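Local atomic coordinates of 4'-phospho-dehydrooxetanocin synthase (Bacillus megaterium, PDB entry 5UL3), a protein that catalyses the oxidative ring contraction of dAMP to an oxetane aldehyde in oxetanocin A biosynthesis, using cobalamin, a [4Fe-4S] cluster and S-adenosylmethionine. Residues 622-626 with 711-715; 661-667 with 693-699; 701-705 with 725-729. All blocks are in the same frame, centred on the assembly; numbering follows the deposited sequence.

Interaction 1 of 3, residues 622-626 with 711-715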
loop_
_atom_site.group_PDB
_atom_site.type_symbol
_atom_site.label_atom_id
_atom_site.label_comp_id
_atom_site.label_asym_id
_atom_site.label_seq_id
_atom_site.Cartn_x
_atom_site.Cartn_y
_atom_site.Cartn_z
ATOM N N GLU A 622 -24.997 -10.662 -16.971
ATOM C CA GLU A 622 -23.698 -10.924 -17.586
ATOM C C GLU A 622 -22.584 -10.925 -16.543
ATOM O O GLU A 622 -21.625 -11.702 -16.653
ATOM C CB GLU A 622 -23.397 -9.880 -18.673
ATOM C CG GLU A 622 -24.305 -9.987 -19.921
ATOM C CD GLU A 622 -23.766 -9.211 -21.118
ATOM O OE1 GLU A 622 -22.581 -8.820 -21.098
ATOM O OE2 GLU A 622 -24.528 -9.007 -22.099
ATOM N N LYS A 623 -22.704 -10.073 -15.524
ATOM C CA LYS A 623 -21.697 -10.049 -14.465
ATOM C C LYS A 623 -21.559 -11.416 -13.826
ATOM O O LYS A 623 -20.444 -11.917 -13.630
ATOM C CB LYS A 623 -22.061 -8.998 -13.413
ATOM C CG LYS A 623 -21.127 -7.817 -13.382
ATOM C CD LYS A 623 -21.167 -7.120 -12.026
ATOM C CE LYS A 623 -20.331 -5.857 -12.032
ATOM N NZ LYS A 623 -20.981 -4.767 -12.823
ATOM N N LYS A 624 -22.689 -12.058 -13.523
ATOM C CA LYS A 624 -22.627 -13.369 -12.899
ATOM C C LYS A 624 -22.078 -14.416 -13.863
ATOM O O LYS A 624 -21.341 -15.315 -13.448
ATOM C CB LYS A 624 -24.004 -13.744 -12.353
ATOM C CG LYS A 624 -24.463 -12.759 -11.274
ATOM C CD LYS A 624 -25.844 -13.070 -10.698
ATOM C CE LYS A 624 -26.162 -12.170 -9.477
ATOM N NZ LYS A 624 -26.522 -10.717 -9.766
ATOM N N LYS A 625 -22.398 -14.302 -15.153
ATOM C CA LYS A 625 -21.852 -15.234 -16.138
ATOM C C LYS A 625 -20.329 -15.098 -16.240
ATOM O O LYS A 625 -19.591 -16.091 -16.137
ATOM C CB LYS A 625 -22.534 -14.988 -17.495
ATOM C CG LYS A 625 -22.089 -15.920 -18.613
ATOM C CD LYS A 625 -22.339 -17.372 -18.274
ATOM C CE LYS A 625 -23.807 -17.732 -18.330
ATOM N NZ LYS A 625 -24.003 -19.197 -18.163
ATOM N N LEU A 626 -19.845 -13.867 -16.409
ATOM C CA LEU A 626 -18.409 -13.616 -16.478
ATOM C C LEU A 626 -17.708 -14.039 -15.192
ATOM O O LEU A 626 -16.575 -14.530 -15.226
ATOM C CB LEU A 626 -18.157 -12.137 -16.746
ATOM C CG LEU A 626 -18.641 -11.620 -18.104
ATOM C CD1 LEU A 626 -18.744 -10.095 -18.133
ATOM C CD2 LEU A 626 -17.698 -12.113 -19.197
ATOM N N GLY A 711 -24.822 -13.932 -27.980
ATOM C CA GLY A 711 -25.272 -12.699 -27.373
ATOM C C GLY A 711 -25.559 -12.787 -25.886
ATOM O O GLY A 711 -26.160 -11.862 -25.336
ATOM N N ILE A 712 -25.177 -13.890 -25.233
ATOM C CA ILE A 712 -25.370 -14.023 -23.791
ATOM C C ILE A 712 -24.416 -13.109 -23.039
ATOM O O ILE A 712 -24.780 -12.536 -22.001
ATOM C CB ILE A 712 -25.233 -15.501 -23.396
ATOM C CG1 ILE A 712 -26.447 -16.264 -23.940
ATOM C CG2 ILE A 712 -25.097 -15.675 -21.858
ATOM C CD1 ILE A 712 -26.382 -17.741 -23.754
ATOM N N ILE A 713 -23.204 -12.905 -23.558
ATOM C CA ILE A 713 -22.336 -11.853 -23.049
ATOM C C ILE A 713 -22.036 -10.888 -24.187
ATOM O O ILE A 713 -22.111 -11.238 -25.370
ATOM C CB ILE A 713 -21.030 -12.411 -22.438
ATOM C CG1 ILE A 713 -20.237 -13.166 -23.493
ATOM C CG2 ILE A 713 -21.323 -13.322 -21.253
ATOM C CD1 ILE A 713 -18.937 -13.790 -22.955
ATOM N N THR A 714 -21.691 -9.655 -23.817
ATOM C CA THR A 714 -21.448 -8.580 -24.768
ATOM C C THR A 714 -19.968 -8.236 -24.807
ATOM O O THR A 714 -19.347 -8.054 -23.757
ATOM C CB THR A 714 -22.246 -7.324 -24.400
ATOM O OG1 THR A 714 -23.635 -7.654 -24.264
ATOM C CG2 THR A 714 -22.075 -6.271 -25.478
ATOM N N ASP A 715 -19.416 -8.131 -26.013
ATOM C CA ASP A 715 -18.013 -7.789 -26.199
ATOM C C ASP A 715 -17.803 -6.292 -26.049
ATOM O O ASP A 715 -18.744 -5.495 -26.083
ATOM C CB ASP A 715 -17.530 -8.227 -27.582
ATOM C CG ASP A 715 -16.055 -8.630 -27.596
ATOM O OD1 ASP A 715 -15.286 -8.166 -26.712
ATOM O OD2 ASP A 715 -15.676 -9.418 -28.497
HETATM O O HOH W 1 -19.847 -8.165 -21.057
#
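A loop that leaves a helix can be fixed to a neighbouring helix by one carboxylate together with apolar packing, and Glu622 provides a compact example. Segment 711-715 starts at Gly711, where the preceding helix ends in a Schellman motif. Its phi of 79° is one at which a side chain would collide with the preceding carbonyl oxygen, so glycine suits the position for reasons internal to the turn. Ile712 comes next and meets the helix at its edge: its O lies 3.3 Å from Glu622 CG, and its CG2 is 4.3 Å from Lys625 CE, a loose contact near the end of the lysine side chain. At Ile713 the two backbones come nearest, with the CA atoms of Glu622 and Ile713 5.7 Å apart. The side chain of Ile713 is buried, its CG2 3.8 Å from Lys625 CG on the lysine stem and its CD1 4.3 Å from Leu626 CD2. Thr714 then supplies the polar half of the contact. Its N donates to Glu622 OE1 (3.0 Å) and its OG1 donates to Glu622 OE2 (2.7 Å), so both carboxylate oxygens are engaged by one residue. A water adds a third link, donating to Glu622 OE1 at 2.8 Å and to Thr714 O at 2.7 Å. With Asp715 the chain turns away, and its carboxylate accepts hydrogen bonds from the backbone N of Leu721 and His722. The contact therefore joins the first turns of helix 620-648 to the link between helices 683-709 and 720-730 in the C-terminal helix bundle, with Leu626 also packing on helix 588-617 and Ile713 on Leu708.

Interaction 2 of 3, residues 661-667 with 693-699. With EDO (1,2-ethanediol), chain B.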
loop_
_atom_site.group_PDB
_atom_site.type_symbol
_atom_site.label_atom_id
_atom_site.label_comp_id
_atom_site.label_asym_id
_atom_site.label_seq_id
_atom_site.Cartn_x
_atom_site.Cartn_y
_atom_site.Cartn_z
ATOM N N PHE A 661 -12.986 -34.396 -10.294
ATOM C CA PHE A 661 -12.993 -33.100 -10.964
ATOM C C PHE A 661 -13.152 -33.267 -12.472
ATOM O O PHE A 661 -13.983 -32.596 -13.096
ATOM C CB PHE A 661 -11.710 -32.337 -10.621
ATOM C CG PHE A 661 -11.554 -31.041 -11.352
ATOM C CD1 PHE A 661 -12.186 -29.894 -10.905
ATOM C CD2 PHE A 661 -10.766 -30.966 -12.492
ATOM C CE1 PHE A 661 -12.040 -28.698 -11.583
ATOM C CE2 PHE A 661 -10.612 -29.775 -13.171
ATOM C CZ PHE A 661 -11.251 -28.637 -12.719
ATOM N N LEU A 662 -12.356 -34.158 -13.073
ATOM C CA LEU A 662 -12.463 -34.397 -14.511
ATOM C C LEU A 662 -13.848 -34.902 -14.886
ATOM O O LEU A 662 -14.393 -34.524 -15.930
ATOM C CB LEU A 662 -11.398 -35.397 -14.964
ATOM C CG LEU A 662 -9.959 -34.905 -14.845
ATOM C CD1 LEU A 662 -8.942 -35.932 -15.337
ATOM C CD2 LEU A 662 -9.828 -33.609 -15.598
ATOM N N ARG A 663 -14.432 -35.761 -14.049
ATOM C CA ARG A 663 -15.762 -36.282 -14.342
ATOM C C ARG A 663 -16.813 -35.185 -14.241
ATOM O O ARG A 663 -17.745 -35.134 -15.050
ATOM C CB ARG A 663 -16.089 -37.440 -13.402
ATOM C CG ARG A 663 -17.459 -38.048 -13.626
ATOM C CD ARG A 663 -17.673 -39.267 -12.749
ATOM N NE ARG A 663 -17.629 -38.931 -11.328
ATOM C CZ ARG A 663 -18.679 -38.518 -10.626
ATOM N NH1 ARG A 663 -19.862 -38.383 -11.213
ATOM N NH2 ARG A 663 -18.547 -38.237 -9.337
ATOM N N MET A 664 -16.674 -34.291 -13.264
ATOM C CA MET A 664 -17.582 -33.155 -13.162
ATOM C C MET A 664 -17.528 -32.266 -14.397
ATOM O O MET A 664 -18.510 -31.582 -14.701
ATOM C CB MET A 664 -17.251 -32.339 -11.913
ATOM C CG MET A 664 -18.233 -31.222 -11.613
ATOM S SD MET A 664 -17.597 -30.075 -10.375
ATOM C CE MET A 664 -16.151 -29.433 -11.218
ATOM N N HIS A 665 -16.410 -32.273 -15.126
ATOM C CA HIS A 665 -16.247 -31.454 -16.321
ATOM C C HIS A 665 -16.263 -32.267 -17.610
ATOM O O HIS A 665 -16.024 -31.704 -18.683
ATOM C CB HIS A 665 -14.955 -30.639 -16.229
ATOM C CG HIS A 665 -15.064 -29.450 -15.328
ATOM N ND1 HIS A 665 -13.972 -28.868 -14.724
ATOM C CD2 HIS A 665 -16.143 -28.737 -14.923
ATOM C CE1 HIS A 665 -14.372 -27.848 -13.985
ATOM N NE2 HIS A 665 -15.684 -27.748 -14.088
ATOM N N SER A 666 -16.532 -33.572 -17.530
ATOM C CA SER A 666 -16.602 -34.437 -18.708
ATOM C C SER A 666 -15.283 -34.431 -19.477
ATOM O O SER A 666 -15.248 -34.276 -20.698
ATOM C CB SER A 666 -17.765 -34.031 -19.616
ATOM O OG SER A 666 -18.923 -33.759 -18.854
ATOM N N MET A 667 -14.183 -34.606 -18.747
ATOM C CA MET A 667 -12.860 -34.661 -19.359
ATOM C C MET A 667 -12.059 -35.817 -18.771
ATOM O O MET A 667 -10.844 -35.719 -18.566
ATOM C CB MET A 667 -12.116 -33.336 -19.191
ATOM C CG MET A 667 -12.820 -32.127 -19.805
ATOM S SD MET A 667 -12.798 -32.078 -21.619
ATOM C CE MET A 667 -11.034 -32.129 -21.952
ATOM N N TRP A 693 -3.655 -30.789 -19.779
ATOM C CA TRP A 693 -4.570 -30.092 -18.888
ATOM C C TRP A 693 -5.197 -28.880 -19.569
ATOM O O TRP A 693 -6.344 -28.529 -19.280
ATOM C CB TRP A 693 -3.829 -29.664 -17.624
ATOM C CG TRP A 693 -4.748 -29.290 -16.528
ATOM C CD1 TRP A 693 -5.057 -28.021 -16.098
ATOM C CD2 TRP A 693 -5.509 -30.186 -15.718
ATOM N NE1 TRP A 693 -5.954 -28.087 -15.056
ATOM C CE2 TRP A 693 -6.242 -29.402 -14.801
ATOM C CE3 TRP A 693 -5.635 -31.579 -15.670
ATOM C CZ2 TRP A 693 -7.093 -29.964 -13.860
ATOM C CZ3 TRP A 693 -6.476 -32.136 -14.735
ATOM C CH2 TRP A 693 -7.194 -31.331 -13.835
ATOM N N GLN A 694 -4.463 -28.238 -20.474
ATOM C CA GLN A 694 -4.974 -27.068 -21.178
ATOM C C GLN A 694 -6.240 -27.380 -21.970
ATOM O O GLN A 694 -7.027 -26.470 -22.244
ATOM C CB GLN A 694 -3.889 -26.505 -22.096
ATOM C CG GLN A 694 -4.302 -25.246 -22.860
ATOM C CD GLN A 694 -3.188 -24.679 -23.712
ATOM O OE1 GLN A 694 -2.673 -25.354 -24.603
ATOM N NE2 GLN A 694 -2.808 -23.430 -23.449
ATOM N N LEU A 695 -6.461 -28.650 -22.330
ATOM C CA LEU A 695 -7.717 -29.027 -22.974
ATOM C C LEU A 695 -8.922 -28.734 -22.086
ATOM O O LEU A 695 -10.033 -28.532 -22.591
ATOM C CB LEU A 695 -7.684 -30.514 -23.346
ATOM C CG LEU A 695 -6.609 -30.899 -24.361
ATOM C CD1 LEU A 695 -6.538 -32.423 -24.462
ATOM C CD2 LEU A 695 -6.926 -30.283 -25.726
ATOM N N ILE A 696 -8.734 -28.700 -20.765
ATOM C CA ILE A 696 -9.846 -28.335 -19.892
ATOM C C ILE A 696 -10.100 -26.837 -19.963
ATOM O O ILE A 696 -11.252 -26.391 -19.968
ATOM C CB ILE A 696 -9.585 -28.788 -18.446
ATOM C CG1 ILE A 696 -9.239 -30.278 -18.415
ATOM C CG2 ILE A 696 -10.811 -28.521 -17.591
ATOM C CD1 ILE A 696 -8.734 -30.718 -17.079
ATOM N N MET A 697 -9.036 -26.035 -20.026
ATOM C CA MET A 697 -9.221 -24.604 -20.242
ATOM C C MET A 697 -9.898 -24.336 -21.582
ATOM O O MET A 697 -10.724 -23.422 -21.698
ATOM C CB MET A 697 -7.878 -23.880 -20.168
ATOM C CG MET A 697 -7.986 -22.371 -20.203
ATOM S SD MET A 697 -8.688 -21.724 -18.663
ATOM C CE MET A 697 -8.868 -20.025 -19.187
ATOM N N GLU A 698 -9.567 -25.128 -22.612
ATOM C CA GLU A 698 -10.248 -24.951 -23.892
ATOM C C GLU A 698 -11.745 -25.159 -23.731
ATOM O O GLU A 698 -12.546 -24.405 -24.291
ATOM C CB GLU A 698 -9.699 -25.909 -24.959
ATOM C CG GLU A 698 -10.398 -25.664 -26.313
ATOM C CD GLU A 698 -10.161 -26.737 -27.365
ATOM O OE1 GLU A 698 -9.575 -27.785 -27.047
ATOM O OE2 GLU A 698 -10.568 -26.511 -28.528
ATOM N N LYS A 699 -12.138 -26.161 -22.946
ATOM C CA LYS A 699 -13.557 -26.447 -22.765
ATOM C C LYS A 699 -14.277 -25.249 -22.163
ATOM O O LYS A 699 -15.367 -24.869 -22.614
ATOM C CB LYS A 699 -13.737 -27.685 -21.885
ATOM C CG LYS A 699 -15.191 -28.002 -21.580
ATOM C CD LYS A 699 -15.379 -29.448 -21.168
ATOM C CE LYS A 699 -16.857 -29.790 -21.048
ATOM N NZ LYS A 699 -17.508 -28.989 -19.975
HETATM C C1 EDO B . -16.846 -26.683 -17.772
HETATM O O1 EDO B . -15.864 -27.686 -18.057
HETATM C C2 EDO B . -16.569 -25.460 -18.635
HETATM O O2 EDO B . -17.475 -24.406 -18.288
#
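A Schellman motif closing one helix, packed against the flank of another, is the theme of this contact within the C-terminal helix bundle. Helix 652-664 ends with Ser666 at positive phi, and the motif's two bonds run from Met667 N to Leu662 O (2.8 Å) and from Ser666 N to Arg663 O (3.2 Å). This reversal brings Met667 back onto helix 683-709, where its CE lies 4.0 Å from Leu695 CB and its CG 4.3 Å from Ile696 CG1. Ile696 is the central apolar residue of the facing helix: its CD1 reaches Leu662 CD2 at 3.4 Å and the edge of the Phe661 ring, at CE2, at 4.4 Å. Beside it, Phe661 and Trp693 meet rim to rim, CE2 to CZ2 at 3.6 Å, with planes inclined by only 16° and neither ring over the other's face. The indole NE1 is hydrogen-bonded to Ile636 O of helix 620-648, which also packs on Phe661. At the C-terminal end of segment 693-699, Lys699 stretches along the turn, its CD 3.7 Å from Met667 SD and its CE 3.2 Å from His665 O; its NZ makes a weak 2.8 Å hydrogen bond to O1 of a 1,2-ethanediol, probably from the crystallisation liquor, whose O1 sits over a face of the His665 ring.

Interaction 3 of 3, residues 701-705 with 725-729. With EDO (1,2-ethanediol), chain K; EDO (1,2-ethanediol), chain B.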
loop_
_atom_site.group_PDB
_atom_site.type_symbol
_atom_site.label_atom_id
_atom_site.label_comp_id
_atom_site.label_asym_id
_atom_site.label_seq_id
_atom_site.Cartn_x
_atom_site.Cartn_y
_atom_site.Cartn_z
ATOM N N LEU A 701 -13.280 -22.097 -22.415
ATOM C CA LEU A 701 -13.298 -20.973 -23.336
ATOM C C LEU A 701 -14.218 -21.232 -24.529
ATOM O O LEU A 701 -14.677 -20.271 -25.158
ATOM C CB LEU A 701 -11.871 -20.640 -23.779
ATOM C CG LEU A 701 -10.960 -20.139 -22.636
ATOM C CD1 LEU A 701 -9.578 -19.802 -23.159
ATOM C CD2 LEU A 701 -11.587 -18.910 -21.925
ATOM N N ARG A 702 -14.517 -22.502 -24.832
ATOM C CA ARG A 702 -15.540 -22.786 -25.837
ATOM C C ARG A 702 -16.922 -22.372 -25.347
ATOM O O ARG A 702 -17.745 -21.903 -26.140
ATOM C CB ARG A 702 -15.524 -24.275 -26.212
ATOM C CG ARG A 702 -14.281 -24.739 -26.975
ATOM C CD ARG A 702 -14.106 -24.029 -28.327
ATOM N NE ARG A 702 -12.894 -24.493 -29.007
ATOM C CZ ARG A 702 -12.421 -23.989 -30.139
ATOM N NH1 ARG A 702 -13.068 -23.012 -30.762
ATOM N NH2 ARG A 702 -11.303 -24.474 -30.662
ATOM N N ASP A 703 -17.198 -22.522 -24.044
ATOM C CA ASP A 703 -18.434 -21.971 -23.492
ATOM C C ASP A 703 -18.445 -20.449 -23.576
ATOM O O ASP A 703 -19.477 -19.853 -23.899
ATOM C CB ASP A 703 -18.639 -22.419 -22.038
ATOM C CG ASP A 703 -19.029 -23.892 -21.910
ATOM O OD1 ASP A 703 -19.566 -24.473 -22.874
ATOM O OD2 ASP A 703 -18.818 -24.463 -20.820
ATOM N N VAL A 704 -17.316 -19.796 -23.256
ATOM C CA VAL A 704 -17.223 -18.341 -23.368
ATOM C C VAL A 704 -17.488 -17.905 -24.802
ATOM O O VAL A 704 -18.224 -16.943 -25.064
ATOM C CB VAL A 704 -15.842 -17.843 -22.896
ATOM C CG1 VAL A 704 -15.755 -16.311 -23.031
ATOM C CG2 VAL A 704 -15.561 -18.291 -21.471
ATOM N N GLU A 705 -16.861 -18.602 -25.747
ATOM C CA GLU A 705 -17.013 -18.287 -27.162
ATOM C C GLU A 705 -18.469 -18.429 -27.596
ATOM O O GLU A 705 -19.019 -17.546 -28.265
ATOM C CB GLU A 705 -16.093 -19.208 -27.970
ATOM C CG GLU A 705 -16.304 -19.137 -29.487
ATOM C CD GLU A 705 -15.481 -20.174 -30.241
ATOM O OE1 GLU A 705 -15.491 -21.361 -29.858
ATOM O OE2 GLU A 705 -14.808 -19.788 -31.218
ATOM N N LEU A 725 -9.940 -14.527 -27.648
ATOM C CA LEU A 725 -10.347 -15.926 -27.770
ATOM C C LEU A 725 -9.749 -16.558 -29.026
ATOM O O LEU A 725 -9.182 -17.658 -28.974
ATOM C CB LEU A 725 -11.876 -16.040 -27.793
ATOM C CG LEU A 725 -12.669 -15.913 -26.485
ATOM C CD1 LEU A 725 -14.174 -15.880 -26.822
ATOM C CD2 LEU A 725 -12.350 -17.069 -25.568
ATOM N N LYS A 726 -9.860 -15.867 -30.164
ATOM C CA LYS A 726 -9.341 -16.409 -31.420
ATOM C C LYS A 726 -7.854 -16.717 -31.305
ATOM O O LYS A 726 -7.397 -17.795 -31.707
ATOM C CB LYS A 726 -9.594 -15.420 -32.562
ATOM C CG LYS A 726 -9.129 -15.923 -33.923
ATOM C CD LYS A 726 -9.413 -14.882 -34.996
ATOM C CE LYS A 726 -9.190 -15.483 -36.389
ATOM N NZ LYS A 726 -9.507 -14.517 -37.476
ATOM N N ARG A 727 -7.092 -15.783 -30.734
ATOM C CA ARG A 727 -5.667 -16.001 -30.519
ATOM C C ARG A 727 -5.419 -17.162 -29.564
ATOM O O ARG A 727 -4.532 -17.992 -29.807
ATOM C CB ARG A 727 -5.032 -14.717 -29.987
ATOM C CG ARG A 727 -3.517 -14.740 -29.922
ATOM C CD ARG A 727 -2.998 -13.383 -29.472
ATOM N NE ARG A 727 -3.769 -12.322 -30.112
ATOM C CZ ARG A 727 -3.487 -11.801 -31.301
ATOM N NH1 ARG A 727 -4.258 -10.848 -31.807
ATOM N NH2 ARG A 727 -2.431 -12.233 -31.984
ATOM N N TRP A 728 -6.194 -17.245 -28.475
ATOM C CA TRP A 728 -6.004 -18.331 -27.509
ATOM C C TRP A 728 -6.144 -19.696 -28.177
ATOM O O TRP A 728 -5.304 -20.587 -27.985
ATOM C CB TRP A 728 -6.998 -18.210 -26.349
ATOM C CG TRP A 728 -6.615 -19.105 -25.184
ATOM C CD1 TRP A 728 -5.876 -18.750 -24.087
ATOM C CD2 TRP A 728 -6.913 -20.500 -25.028
ATOM N NE1 TRP A 728 -5.707 -19.836 -23.253
ATOM C CE2 TRP A 728 -6.331 -20.922 -23.807
ATOM C CE3 TRP A 728 -7.618 -21.435 -25.795
ATOM C CZ2 TRP A 728 -6.441 -22.230 -23.337
ATOM C CZ3 TRP A 728 -7.721 -22.735 -25.328
ATOM C CH2 TRP A 728 -7.136 -23.120 -24.113
ATOM N N PHE A 729 -7.213 -19.884 -28.957
ATOM C CA PHE A 729 -7.413 -21.168 -29.620
ATOM C C PHE A 729 -6.260 -21.473 -30.566
ATOM O O PHE A 729 -5.760 -22.603 -30.597
ATOM C CB PHE A 729 -8.754 -21.180 -30.360
ATOM C CG PHE A 729 -9.952 -21.131 -29.434
ATOM C CD1 PHE A 729 -10.055 -22.024 -28.375
ATOM C CD2 PHE A 729 -10.947 -20.168 -29.606
ATOM C CE1 PHE A 729 -11.139 -21.989 -27.508
ATOM C CE2 PHE A 729 -12.039 -20.125 -28.749
ATOM C CZ PHE A 729 -12.134 -21.035 -27.695
HETATM C C1 EDO K . -22.694 -23.764 -23.738
HETATM O O1 EDO K . -21.819 -24.120 -24.814
HETATM C C2 EDO K . -22.544 -22.277 -23.442
HETATM O O2 EDO K . -23.293 -21.504 -24.390
HETATM C C1 EDO B . -16.846 -26.683 -17.772
HETATM O O1 EDO B . -15.864 -27.686 -18.057
HETATM C C2 EDO B . -16.569 -25.460 -18.635
HETATM O O2 EDO B . -17.475 -24.406 -18.288
#
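Two roughly antiparallel helices, their segment axes 11.1 Å apart and their N-to-C directions at 148°, divide their contact into an apolar core and a charged margin. In the apolar part, Leu701 CB lies 4.0 Å from Leu725 CD2 and 3.9 Å from Phe729 CZ, while Val704 CG1 meets Leu725 CD1 at 4.1 Å. Leu701 also makes a CH-pi contact, its CD1 3.5 Å from the centroid of the five-membered ring of Trp728. The charged margin rests on a cation-pi stack: the guanidinium of Arg702 lies flat on Phe729, with CZ 3.6 Å from the ring centroid and planes at 5°. Salt bridges hold that guanidinium in place, from NH1 to Glu705 OE1 (3.1 Å) and from NH2 to Glu698, both acidic partners on its own helix. The contact thus packs helix 720-730 on helix 683-709; Val607 of helix 588-617 adds to the apolar layer by touching Leu701, Leu725 and Trp728, while Asn604 of that helix takes a hydrogen bond from Trp728 NE1 through OD1.

Following the chain from the N terminus, helix 620-648 opens interaction 1, whose loop closes only after 84 intervening residues, most of them helical. Nested within that loop, interaction 2 joins the end of helix 652-664 to helix 683-709 over a short span. Farther along the same helix, 701-705 opens interaction 3 before 711-715 closes interaction 1; 725-729 then completes interaction 3, so these two loops cross. They touch through packing of Ile713 CD1 on Val704 O at 3.9 Å. Interactions 2 and 3 are in series but adjoin, Trp728 packing against Gln694, Met697 and Glu698. They tie helix 683-709 to helices 652-664 and 720-730, and interaction 1 ties the loop that follows it to helix 620-648.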